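Local coordinates for Tp0751 (Treponema pallidum, PDB 5JK2), which mediates adhesion to extracellular matrix components and interactions with host cells through a non-canonical lipocalin fold, probably aiding attachment of the spirochaete, at residues 76-81 with 89-94; 99-104 with 119-124; 112-117 with 134-139; 125-130 with 148-153. The protein carries 1 engineered substitution. All blocks are in the same frame, centred on the assembly; numbering follows the deposited sequence.

Interaction 1. Residues 76-81 with 89-94; sequences HAEITF and IFLVDS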
# COMPACT_ATOMS: atom_id res chain seq x y z
N HIS A 76 11.89 2.24 -6.38
CA HIS A 76 12.14 0.93 -6.95
C HIS A 76 10.85 0.18 -7.25
O HIS A 76 10.88 -0.98 -7.65
CB HIS A 76 13.01 0.12 -6.00
CG HIS A 76 14.28 0.82 -5.62
ND1 HIS A 76 15.40 0.82 -6.42
CD2 HIS A 76 14.59 1.57 -4.54
CE1 HIS A 76 16.35 1.52 -5.84
NE2 HIS A 76 15.89 1.99 -4.70
N ALA A 77 9.72 0.85 -7.07
CA ALA A 77 8.41 0.25 -7.31
C ALA A 77 8.29 -1.10 -6.60
O ALA A 77 8.04 -2.12 -7.23
CB ALA A 77 8.16 0.10 -8.80
N GLU A 78 8.51 -1.07 -5.29
CA GLU A 78 8.45 -2.26 -4.46
C GLU A 78 7.48 -2.05 -3.31
O GLU A 78 7.08 -0.91 -3.03
CB GLU A 78 9.83 -2.61 -3.91
CG GLU A 78 10.78 -3.19 -4.93
CD GLU A 78 12.21 -3.23 -4.43
OE1 GLU A 78 12.50 -2.61 -3.39
OE2 GLU A 78 13.06 -3.87 -5.09
N ILE A 79 7.11 -3.13 -2.65
CA ILE A 79 6.30 -3.05 -1.45
C ILE A 79 6.85 -4.05 -0.45
O ILE A 79 6.79 -5.26 -0.67
CB ILE A 79 4.81 -3.32 -1.72
CG1 ILE A 79 4.25 -2.25 -2.66
CG2 ILE A 79 4.03 -3.35 -0.41
CD1 ILE A 79 2.86 -2.56 -3.20
N THR A 80 7.38 -3.53 0.65
CA THR A 80 8.00 -4.37 1.67
C THR A 80 6.99 -4.69 2.75
O THR A 80 6.33 -3.80 3.29
CB THR A 80 9.24 -3.68 2.29
OG1 THR A 80 8.83 -2.79 3.34
CG2 THR A 80 10.02 -2.90 1.24
N PHE A 81 6.88 -5.98 3.06
CA PHE A 81 5.95 -6.47 4.07
C PHE A 81 6.72 -6.93 5.30
O PHE A 81 7.55 -7.82 5.20
CB PHE A 81 5.12 -7.62 3.53
CG PHE A 81 4.33 -7.28 2.31
CD1 PHE A 81 4.94 -7.19 1.07
CD2 PHE A 81 2.97 -7.06 2.39
CE1 PHE A 81 4.21 -6.88 -0.06
CE2 PHE A 81 2.23 -6.75 1.27
CZ PHE A 81 2.85 -6.66 0.04
N ILE A 89 9.73 -8.62 0.30
CA ILE A 89 9.47 -7.59 -0.70
C ILE A 89 8.79 -8.17 -1.92
O ILE A 89 9.09 -9.29 -2.33
CB ILE A 89 10.76 -6.89 -1.15
CG1 ILE A 89 11.55 -6.40 0.07
CG2 ILE A 89 10.44 -5.74 -2.09
CD1 ILE A 89 12.91 -5.79 -0.26
N PHE A 90 7.88 -7.40 -2.51
CA PHE A 90 7.23 -7.78 -3.75
C PHE A 90 7.32 -6.65 -4.76
O PHE A 90 6.84 -5.54 -4.52
CB PHE A 90 5.76 -8.15 -3.52
CG PHE A 90 5.56 -9.45 -2.79
CD1 PHE A 90 5.90 -9.57 -1.45
CD2 PHE A 90 5.03 -10.54 -3.44
CE1 PHE A 90 5.71 -10.77 -0.78
CE2 PHE A 90 4.84 -11.73 -2.78
CZ PHE A 90 5.18 -11.85 -1.45
N LEU A 91 7.95 -6.93 -5.90
CA LEU A 91 8.08 -5.95 -6.96
C LEU A 91 6.74 -5.72 -7.64
O LEU A 91 6.02 -6.68 -7.92
CB LEU A 91 9.11 -6.41 -8.00
CG LEU A 91 10.48 -6.85 -7.47
CD1 LEU A 91 10.87 -8.17 -8.09
CD2 LEU A 91 11.52 -5.78 -7.75
N VAL A 92 6.42 -4.46 -7.91
CA VAL A 92 5.15 -4.12 -8.53
C VAL A 92 5.19 -4.39 -10.03
O VAL A 92 5.89 -3.71 -10.78
CB VAL A 92 4.78 -2.64 -8.30
CG1 VAL A 92 3.39 -2.35 -8.86
CG2 VAL A 92 4.84 -2.30 -6.82
N ASP A 93 4.42 -5.39 -10.46
CA ASP A 93 4.33 -5.72 -11.88
C ASP A 93 3.31 -4.80 -12.56
O ASP A 93 3.41 -4.53 -13.76
CB ASP A 93 3.94 -7.18 -12.05
CG ASP A 93 5.13 -8.12 -11.94
OD1 ASP A 93 6.20 -7.80 -12.51
OD2 ASP A 93 4.99 -9.18 -11.29
N SER A 94 2.33 -4.34 -11.79
CA SER A 94 1.34 -3.38 -12.28
C SER A 94 0.67 -2.64 -11.12
O SER A 94 0.68 -3.11 -9.99
CB SER A 94 0.28 -4.07 -13.15
OG SER A 94 -0.60 -4.85 -12.37
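Phe81 and Phe90 meet within the antiparallel hairpin of strands 78-83 and 86-98, two neighbouring strands of the lipocalin-like barrel; the axes of the pieces 78-81 and 89-92 make 161°, antiparallel. Ile79 and Phe90 form a hydrogen-bonded pair: Phe90 N to Ile79 O is 3.0 Å and Ile79 N to Phe90 O is 3.1 Å. Where segment 76-81 begins, Val92 N reaches Ala77 O at 2.9 Å in a nearly straight bond (170° at the hydrogen). On the buried face, Phe81 brings CE1 to within 3.5 Å of Phe90 CD1, the two rings inclined at 80° and meeting obliquely. Phe81 also forms a cation-pi contact with Arg116 and an edge-to-face pair with Trp147. Along the same face Ile79 CD1 approaches Val92 CG2 at 4.1 Å. On the opposite face Glu78 lies across Ile89, which offers CG2 to the glutamate's CB at 3.7 Å. The Glu78 chain, extended beyond CG, runs beside Leu91; its OE2 is 3.6 Å from Leu91 CD2. The two faces therefore differ in chemistry: aromatic and aliphatic groups join on the buried one, whereas on the other the hydrocarbon part of a charged side chain supplies much of the packing.

Interaction 2. Residues 99-104 with 119-124; sequences RKTVSF and EVTFES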
# COMPACT_ATOMS: atom_id res chain seq x y z
N ARG A 99 -10.81 5.96 -8.73
CA ARG A 99 -11.51 6.71 -7.69
C ARG A 99 -10.64 6.85 -6.44
O ARG A 99 -9.81 7.75 -6.36
CB ARG A 99 -12.85 6.05 -7.36
CG ARG A 99 -13.73 5.82 -8.58
CD ARG A 99 -15.14 5.45 -8.18
NE ARG A 99 -15.90 6.61 -7.71
CZ ARG A 99 -16.54 7.46 -8.50
NH1 ARG A 99 -16.53 7.30 -9.82
NH2 ARG A 99 -17.20 8.49 -7.97
N LYS A 100 -10.84 5.95 -5.47
CA LYS A 100 -10.11 6.01 -4.20
C LYS A 100 -9.42 4.69 -3.89
O LYS A 100 -9.17 4.37 -2.72
CB LYS A 100 -11.06 6.38 -3.06
CG LYS A 100 -11.72 7.74 -3.23
CD LYS A 100 -12.65 8.07 -2.07
CE LYS A 100 -12.93 9.56 -2.00
NZ LYS A 100 -14.09 9.88 -1.11
N THR A 101 -9.10 3.94 -4.93
CA THR A 101 -8.51 2.62 -4.77
C THR A 101 -7.33 2.39 -5.71
O THR A 101 -7.47 2.46 -6.93
CB THR A 101 -9.55 1.51 -5.02
OG1 THR A 101 -10.73 1.79 -4.27
CG2 THR A 101 -9.00 0.15 -4.62
N VAL A 102 -6.17 2.11 -5.12
CA VAL A 102 -5.01 1.65 -5.88
C VAL A 102 -4.97 0.13 -5.81
O VAL A 102 -4.98 -0.45 -4.73
CB VAL A 102 -3.69 2.22 -5.34
CG1 VAL A 102 -2.54 1.88 -6.28
CG2 VAL A 102 -3.80 3.72 -5.16
N SER A 103 -4.93 -0.52 -6.97
CA SER A 103 -4.91 -1.97 -7.05
C SER A 103 -3.57 -2.47 -7.59
O SER A 103 -3.24 -2.23 -8.75
CB SER A 103 -6.06 -2.48 -7.92
OG SER A 103 -7.30 -2.35 -7.25
N PHE A 104 -2.83 -3.16 -6.75
CA PHE A 104 -1.49 -3.62 -7.09
C PHE A 104 -1.45 -5.08 -7.52
O PHE A 104 -2.22 -5.91 -7.03
CB PHE A 104 -0.55 -3.45 -5.90
CG PHE A 104 -0.24 -2.02 -5.58
CD1 PHE A 104 0.84 -1.39 -6.17
CD2 PHE A 104 -1.01 -1.32 -4.66
CE1 PHE A 104 1.13 -0.08 -5.87
CE2 PHE A 104 -0.71 -0.01 -4.36
CZ PHE A 104 0.36 0.61 -4.97
N GLU A 119 -5.37 -4.34 -2.43
CA GLU A 119 -6.50 -3.44 -2.65
C GLU A 119 -6.45 -2.30 -1.65
O GLU A 119 -7.17 -2.30 -0.65
CB GLU A 119 -7.82 -4.20 -2.54
CG GLU A 119 -7.99 -5.31 -3.56
CD GLU A 119 -8.15 -4.78 -4.98
OE1 GLU A 119 -8.41 -3.57 -5.15
OE2 GLU A 119 -8.01 -5.58 -5.93
N VAL A 120 -5.59 -1.32 -1.93
CA VAL A 120 -5.40 -0.18 -1.04
C VAL A 120 -6.48 0.87 -1.24
O VAL A 120 -6.48 1.59 -2.24
CB VAL A 120 -4.02 0.47 -1.27
CG1 VAL A 120 -3.80 1.58 -0.26
CG2 VAL A 120 -2.92 -0.57 -1.19
N THR A 121 -7.37 0.98 -0.26
CA THR A 121 -8.47 1.94 -0.31
C THR A 121 -8.20 3.09 0.65
O THR A 121 -8.17 2.90 1.87
CB THR A 121 -9.81 1.28 0.04
OG1 THR A 121 -10.03 0.15 -0.80
CG2 THR A 121 -10.96 2.27 -0.13
N PHE A 122 -8.00 4.28 0.09
CA PHE A 122 -7.75 5.47 0.89
C PHE A 122 -8.99 5.95 1.61
O PHE A 122 -10.09 5.94 1.05
CB PHE A 122 -7.22 6.60 -0.00
CG PHE A 122 -5.74 6.55 -0.24
CD1 PHE A 122 -5.22 5.80 -1.28
CD2 PHE A 122 -4.88 7.27 0.56
CE1 PHE A 122 -3.86 5.77 -1.51
CE2 PHE A 122 -3.52 7.24 0.34
CZ PHE A 122 -3.01 6.49 -0.70
N GLU A 123 -8.81 6.39 2.85
CA GLU A 123 -9.86 7.02 3.63
C GLU A 123 -9.48 8.47 3.84
O GLU A 123 -10.33 9.36 3.87
CB GLU A 123 -10.06 6.31 4.97
CG GLU A 123 -9.99 4.79 4.89
CD GLU A 123 -10.24 4.12 6.24
OE1 GLU A 123 -9.99 2.90 6.35
OE2 GLU A 123 -10.68 4.82 7.17
N SER A 124 -8.18 8.70 3.97
CA SER A 124 -7.63 10.04 4.11
C SER A 124 -6.23 10.03 3.53
O SER A 124 -5.75 9.00 3.07
CB SER A 124 -7.61 10.49 5.57
OG SER A 124 -8.84 10.21 6.21
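Val120, Lys100 and Glu119 lose the most surface when segments 99-104 and 119-124 pair, and each does so differently. Val120 forms a hydrogen-bonded antiparallel pair with Val102, evidenced by Val102 N to Val120 O at 2.9 Å and Val120 N to Val102 O at 3.0 Å. Its CG1 stands anti to the backbone N, while CG2 lies beside that nitrogen and meets the edge of the Phe104 ring, 3.9 Å from CE2. Val120 and Phe104 both also touch Leu50, which packs against this buried face. Lys100 contributes mainly backbone: its O accepts the N-H of Phe122 at 3.0 Å and also receives a CA-H contact from Thr121. The same oxygen lies at the edge of the Phe122 ring, as does Val102 CG2, 4.2 Å from CE1.

Glu119 works on the other face. Its chain bends at chi2 (-68°), and OE1 accepts a hydrogen bond from Ser103 OG at 2.7 Å. The hydroxyl comes from the syn side of the carboxylate but 32° out of its plane. Beside this pair, Thr101 CG2 is 3.8 Å from Glu119 OE1. With strand axes at 166°, valine and phenylalanine on one face and hydroxyl and carboxylate groups on the other, this is the two-sided pattern of an antiparallel hairpin in a lipocalin-like beta barrel.

Interaction 3. Residues 112-117 with 134-139; sequences SSIRRR and EDVARL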
# COMPACT_ATOMS: atom_id res chain seq x y z
N SER A 112 9.29 -16.09 -8.54
CA SER A 112 8.32 -15.50 -9.45
C SER A 112 6.96 -16.17 -9.33
O SER A 112 5.93 -15.59 -9.67
CB SER A 112 8.82 -15.58 -10.89
OG SER A 112 8.97 -16.93 -11.29
N SER A 113 6.97 -17.42 -8.87
CA SER A 113 5.74 -18.20 -8.72
C SER A 113 4.79 -17.56 -7.71
O SER A 113 3.57 -17.65 -7.85
CB SER A 113 6.08 -19.62 -8.27
OG SER A 113 7.21 -20.12 -8.97
N ILE A 114 5.37 -16.92 -6.71
CA ILE A 114 4.60 -16.34 -5.62
C ILE A 114 4.40 -14.85 -5.83
O ILE A 114 5.37 -14.09 -5.94
CB ILE A 114 5.28 -16.61 -4.27
CG1 ILE A 114 5.35 -18.12 -4.00
CG2 ILE A 114 4.54 -15.89 -3.14
CD1 ILE A 114 6.39 -18.51 -3.00
N ARG A 115 3.14 -14.44 -5.85
CA ARG A 115 2.77 -13.07 -6.12
C ARG A 115 1.73 -12.64 -5.09
O ARG A 115 1.34 -13.44 -4.25
CB ARG A 115 2.23 -12.94 -7.55
CG ARG A 115 3.19 -13.50 -8.59
CD ARG A 115 3.07 -12.80 -9.93
NE ARG A 115 1.75 -12.97 -10.53
CZ ARG A 115 1.42 -12.51 -11.73
NH1 ARG A 115 0.19 -12.71 -12.20
NH2 ARG A 115 2.30 -11.84 -12.47
N ARG A 116 1.30 -11.38 -5.14
CA ARG A 116 0.37 -10.87 -4.15
C ARG A 116 -0.45 -9.70 -4.69
O ARG A 116 0.11 -8.71 -5.16
CB ARG A 116 1.13 -10.45 -2.89
CG ARG A 116 0.25 -9.99 -1.74
CD ARG A 116 1.04 -9.85 -0.46
NE ARG A 116 1.42 -11.15 0.09
CZ ARG A 116 2.33 -11.32 1.05
NH1 ARG A 116 2.96 -10.28 1.57
NH2 ARG A 116 2.61 -12.54 1.48
N ARG A 117 -1.77 -9.83 -4.61
CA ARG A 117 -2.68 -8.77 -5.03
C ARG A 117 -3.08 -7.90 -3.84
O ARG A 117 -3.35 -8.40 -2.76
CB ARG A 117 -3.94 -9.35 -5.67
CG ARG A 117 -3.65 -10.08 -6.97
CD ARG A 117 -4.92 -10.45 -7.71
NE ARG A 117 -4.65 -10.70 -9.13
CZ ARG A 117 -4.07 -11.80 -9.60
NH1 ARG A 117 -3.87 -11.94 -10.90
NH2 ARG A 117 -3.68 -12.76 -8.77
N GLU A 134 -3.02 -13.69 -1.74
CA GLU A 134 -1.88 -14.37 -2.33
C GLU A 134 -2.26 -15.00 -3.66
O GLU A 134 -3.43 -15.16 -3.98
CB GLU A 134 -1.33 -15.45 -1.38
CG GLU A 134 -0.32 -14.95 -0.36
CD GLU A 134 0.88 -14.27 -1.00
OE1 GLU A 134 0.84 -13.04 -1.17
OE2 GLU A 134 1.87 -14.97 -1.31
N ASP A 135 -1.23 -15.37 -4.42
CA ASP A 135 -1.40 -15.92 -5.75
C ASP A 135 -0.18 -16.78 -6.09
O ASP A 135 0.74 -16.33 -6.77
CB ASP A 135 -1.57 -14.80 -6.79
CG ASP A 135 -1.58 -15.31 -8.22
OD1 ASP A 135 -2.00 -16.47 -8.43
OD2 ASP A 135 -1.16 -14.56 -9.12
N VAL A 136 -0.17 -18.02 -5.58
CA VAL A 136 0.94 -18.93 -5.84
C VAL A 136 0.67 -19.74 -7.10
O VAL A 136 -0.48 -19.98 -7.46
CB VAL A 136 1.17 -19.89 -4.65
CG1 VAL A 136 0.09 -20.97 -4.63
CG2 VAL A 136 2.57 -20.50 -4.73
N ALA A 137 1.74 -20.19 -7.76
CA ALA A 137 1.64 -20.83 -9.07
C ALA A 137 0.93 -19.87 -10.03
O ALA A 137 1.56 -18.93 -10.53
CB ALA A 137 0.92 -22.18 -8.98
N ARG A 138 -0.36 -20.09 -10.29
CA ARG A 138 -1.12 -19.15 -11.11
C ARG A 138 -2.60 -18.91 -10.76
O ARG A 138 -3.24 -18.04 -11.37
CB ARG A 138 -1.06 -19.57 -12.58
CG ARG A 138 -0.07 -18.76 -13.42
CD ARG A 138 -0.72 -18.09 -14.66
NE ARG A 138 -0.89 -16.61 -14.69
CZ ARG A 138 -1.24 -15.81 -13.68
NH1 ARG A 138 -1.36 -14.49 -13.88
NH2 ARG A 138 -1.48 -16.28 -12.46
N LEU A 139 -3.17 -19.66 -9.82
CA LEU A 139 -4.54 -19.37 -9.35
C LEU A 139 -4.51 -18.62 -8.02
O LEU A 139 -3.83 -19.04 -7.08
CB LEU A 139 -5.38 -20.65 -9.20
CG LEU A 139 -6.86 -20.37 -8.85
CD1 LEU A 139 -7.54 -19.55 -9.94
CD2 LEU A 139 -7.61 -21.66 -8.60
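Arg115 and Asp135 pair where the hairpin of strands 115-122 and 127-135 passes into loop at the barrel surface. Arg115 N donates to Asp135 O at 3.2 Å; the return bond, Asp135 N to Arg115 O, is weak. Arg115 CB lies 3.8 Å from Asp135 O, and CG stays near the same oxygen at 4.2 Å. The chain then bends at chi3 (-63°), which places NE, and NE makes a long salt bridge of 3.6 Å to Asp135 OD2. That oxygen sits at the guanidinium edge, near its plane, although carboxylate and guanidinium planes are 58° apart. At the tip, NH1 is modelled doubtfully close, 2.9 Å, to Arg138 NH1, a like-charged donor not hydrogen-bonded to it; NH2 forms a weak, long ion pair with Asp93.

Asp135 OD2 also receives Arg117 NH2 at 3.1 Å, so this one oxygen faces three arginines, Arg115 and Arg138 only at long distance. Its negative charge probably offsets part of their repulsion. On the other face Arg116 NE and Glu134 OE1 are modelled as a salt bridge, but at a doubtfully short 2.3 Å; Arg116 NH1 also bridges Glu88. Beyond these charges, Ile114 CG1 lies 3.7 Å from Val136 CG2.

Interaction 4. Residues 125-130 with 148-153; sequences HAVIHV and DGQYTR. Engineered in segment 125-130: Ala126 (natural residue Glu).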
# COMPACT_ATOMS: atom_id res chain seq x y z
N HIS A 125 -5.56 11.18 3.57
CA HIS A 125 -4.23 11.27 2.99
C HIS A 125 -3.23 10.41 3.76
O HIS A 125 -2.19 10.02 3.22
CB HIS A 125 -3.76 12.73 2.94
CG HIS A 125 -3.17 13.22 4.23
ND1 HIS A 125 -1.85 13.02 4.56
CD2 HIS A 125 -3.72 13.91 5.25
CE1 HIS A 125 -1.62 13.57 5.75
NE2 HIS A 125 -2.73 14.11 6.18
N ALA A 126 -3.54 10.12 5.03
CA ALA A 126 -2.66 9.32 5.87
C ALA A 126 -3.42 8.18 6.54
O ALA A 126 -3.01 7.69 7.60
CB ALA A 126 -2.00 10.20 6.92
N VAL A 127 -4.51 7.77 5.91
CA VAL A 127 -5.33 6.67 6.41
C VAL A 127 -5.86 5.85 5.25
O VAL A 127 -6.54 6.37 4.36
CB VAL A 127 -6.52 7.19 7.25
CG1 VAL A 127 -7.35 6.03 7.78
CG2 VAL A 127 -6.03 8.06 8.40
N ILE A 128 -5.53 4.56 5.25
CA ILE A 128 -5.96 3.64 4.20
C ILE A 128 -6.58 2.39 4.79
O ILE A 128 -6.61 2.22 6.01
CB ILE A 128 -4.77 3.22 3.29
CG1 ILE A 128 -3.70 2.49 4.10
CG2 ILE A 128 -4.17 4.44 2.61
CD1 ILE A 128 -2.68 1.74 3.26
N HIS A 129 -7.09 1.52 3.93
CA HIS A 129 -7.51 0.19 4.33
C HIS A 129 -7.05 -0.81 3.28
O HIS A 129 -7.32 -0.64 2.09
CB HIS A 129 -9.02 0.11 4.52
CG HIS A 129 -9.47 -1.10 5.29
ND1 HIS A 129 -9.93 -1.04 6.58
CD2 HIS A 129 -9.50 -2.41 4.94
CE1 HIS A 129 -10.23 -2.26 7.00
NE2 HIS A 129 -9.98 -3.11 6.02
N VAL A 130 -6.34 -1.84 3.72
CA VAL A 130 -5.71 -2.79 2.80
C VAL A 130 -6.36 -4.16 2.83
O VAL A 130 -6.75 -4.66 3.89
CB VAL A 130 -4.21 -2.96 3.13
CG1 VAL A 130 -3.54 -3.87 2.10
CG2 VAL A 130 -3.51 -1.61 3.16
N ASP A 148 -4.33 -7.71 5.98
CA ASP A 148 -5.64 -7.06 5.93
C ASP A 148 -5.87 -6.19 7.16
O ASP A 148 -5.59 -6.61 8.28
CB ASP A 148 -6.76 -8.10 5.83
CG ASP A 148 -6.92 -8.65 4.43
OD1 ASP A 148 -5.97 -8.55 3.63
OD2 ASP A 148 -8.01 -9.19 4.14
N GLY A 149 -6.37 -4.98 6.93
CA GLY A 149 -6.70 -4.09 8.02
C GLY A 149 -6.47 -2.63 7.68
O GLY A 149 -6.11 -2.29 6.55
N GLN A 150 -6.67 -1.77 8.67
CA GLN A 150 -6.48 -0.34 8.50
C GLN A 150 -5.03 0.02 8.77
O GLN A 150 -4.40 -0.53 9.68
CB GLN A 150 -7.41 0.43 9.44
CG GLN A 150 -7.46 1.92 9.17
CD GLN A 150 -8.16 2.69 10.28
OE1 GLN A 150 -8.39 2.16 11.37
NE2 GLN A 150 -8.51 3.93 10.00
N TYR A 151 -4.49 0.95 7.98
CA TYR A 151 -3.13 1.45 8.18
C TYR A 151 -3.12 2.96 8.31
O TYR A 151 -4.04 3.64 7.85
CB TYR A 151 -2.23 1.02 7.02
CG TYR A 151 -1.92 -0.45 6.98
CD1 TYR A 151 -2.84 -1.35 6.47
CD2 TYR A 151 -0.71 -0.94 7.44
CE1 TYR A 151 -2.57 -2.70 6.43
CE2 TYR A 151 -0.42 -2.29 7.41
CZ TYR A 151 -1.35 -3.17 6.90
OH TYR A 151 -1.06 -4.51 6.86
N THR A 152 -2.07 3.48 8.93
CA THR A 152 -1.86 4.91 9.02
C THR A 152 -0.40 5.21 8.73
O THR A 152 0.49 4.54 9.24
CB THR A 152 -2.22 5.45 10.42
OG1 THR A 152 -1.47 4.75 11.42
CG2 THR A 152 -3.70 5.28 10.69
N ARG A 153 -0.15 6.21 7.89
CA ARG A 153 1.21 6.56 7.54
C ARG A 153 1.94 7.16 8.73
O ARG A 153 1.33 7.86 9.55
CB ARG A 153 1.24 7.53 6.36
CG ARG A 153 2.62 7.67 5.71
CD ARG A 153 2.58 8.66 4.56
NE ARG A 153 3.82 8.67 3.80
CZ ARG A 153 4.90 9.37 4.13
NH1 ARG A 153 5.99 9.32 3.36
NH2 ARG A 153 4.91 10.13 5.22
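Val130 and Tyr151 cross obliquely on the buried face of the antiparallel pair formed by strands 127-135 and 149-153, the last two strands in the order of the lipocalin-like barrel. The contact is close: Val130 CG2 lies 3.4 Å from Tyr151 CD1, and the methyl approaches the ring at a slant. Ile128 touches the base of the same side chain, with CG1 3.6 Å from Tyr151 CB. The phenol end is held beyond these segments, where OH is hydrogen-bonded to Trp147 O and Gln56 NE2, while Trp54 touches both Ile128 and Tyr151.

On the opposite face, His129 turns its ring flat against the backbone of the partner strand. Gly149 O lies 3.7 Å above the ring plane, over its centre, and Gly149 CA makes a CH-pi contact with the same ring. Glycine suits this position because its backbone angles would jam a CB against the preceding carbonyl oxygen. Nearby, Gln150 slants across Val127; its extended chain carries NE2 to 3.3 Å from Val127 CG1. At one end of the contact the engineered Ala126 packs CB against Arg153 CB at 4.2 Å, while Arg153 NH1 is hydrogen-bonded to Ala51 O.

The axes of 127-130 and 149-153 make 148°, and five hydrogen bonds join the backbones from Ala126 to Val130. Among these, Val130 N to Gly149 O is 2.9 Å long and nearly straight, with 177° at the hydrogen.

How the interactions relate
All four contacts belong to one closed antiparallel sheet whose strands follow their chain order. Interaction 1 precedes the others along the chain; interaction 2 closes before interaction 4 opens, whereas the segments of interaction 3 alternate with those of both. Strand 115-122 serves interactions 2 and 3, and strand 127-135 serves 3 and 4. Centres of interactions 2 and 4 are about 9 Å apart, those of 3 and 4 about 23 Å. Packing of Phe104 on Ile79 and Val92 joins interactions 1 and 2, while Phe122 against Ile128 joins 2 and 4. These pairings are parts of one continuous barrel wall, with strands 86-98 and 101-108 adjoining between interactions 1 and 2, the framework of this adhesin's lipocalin-like domain.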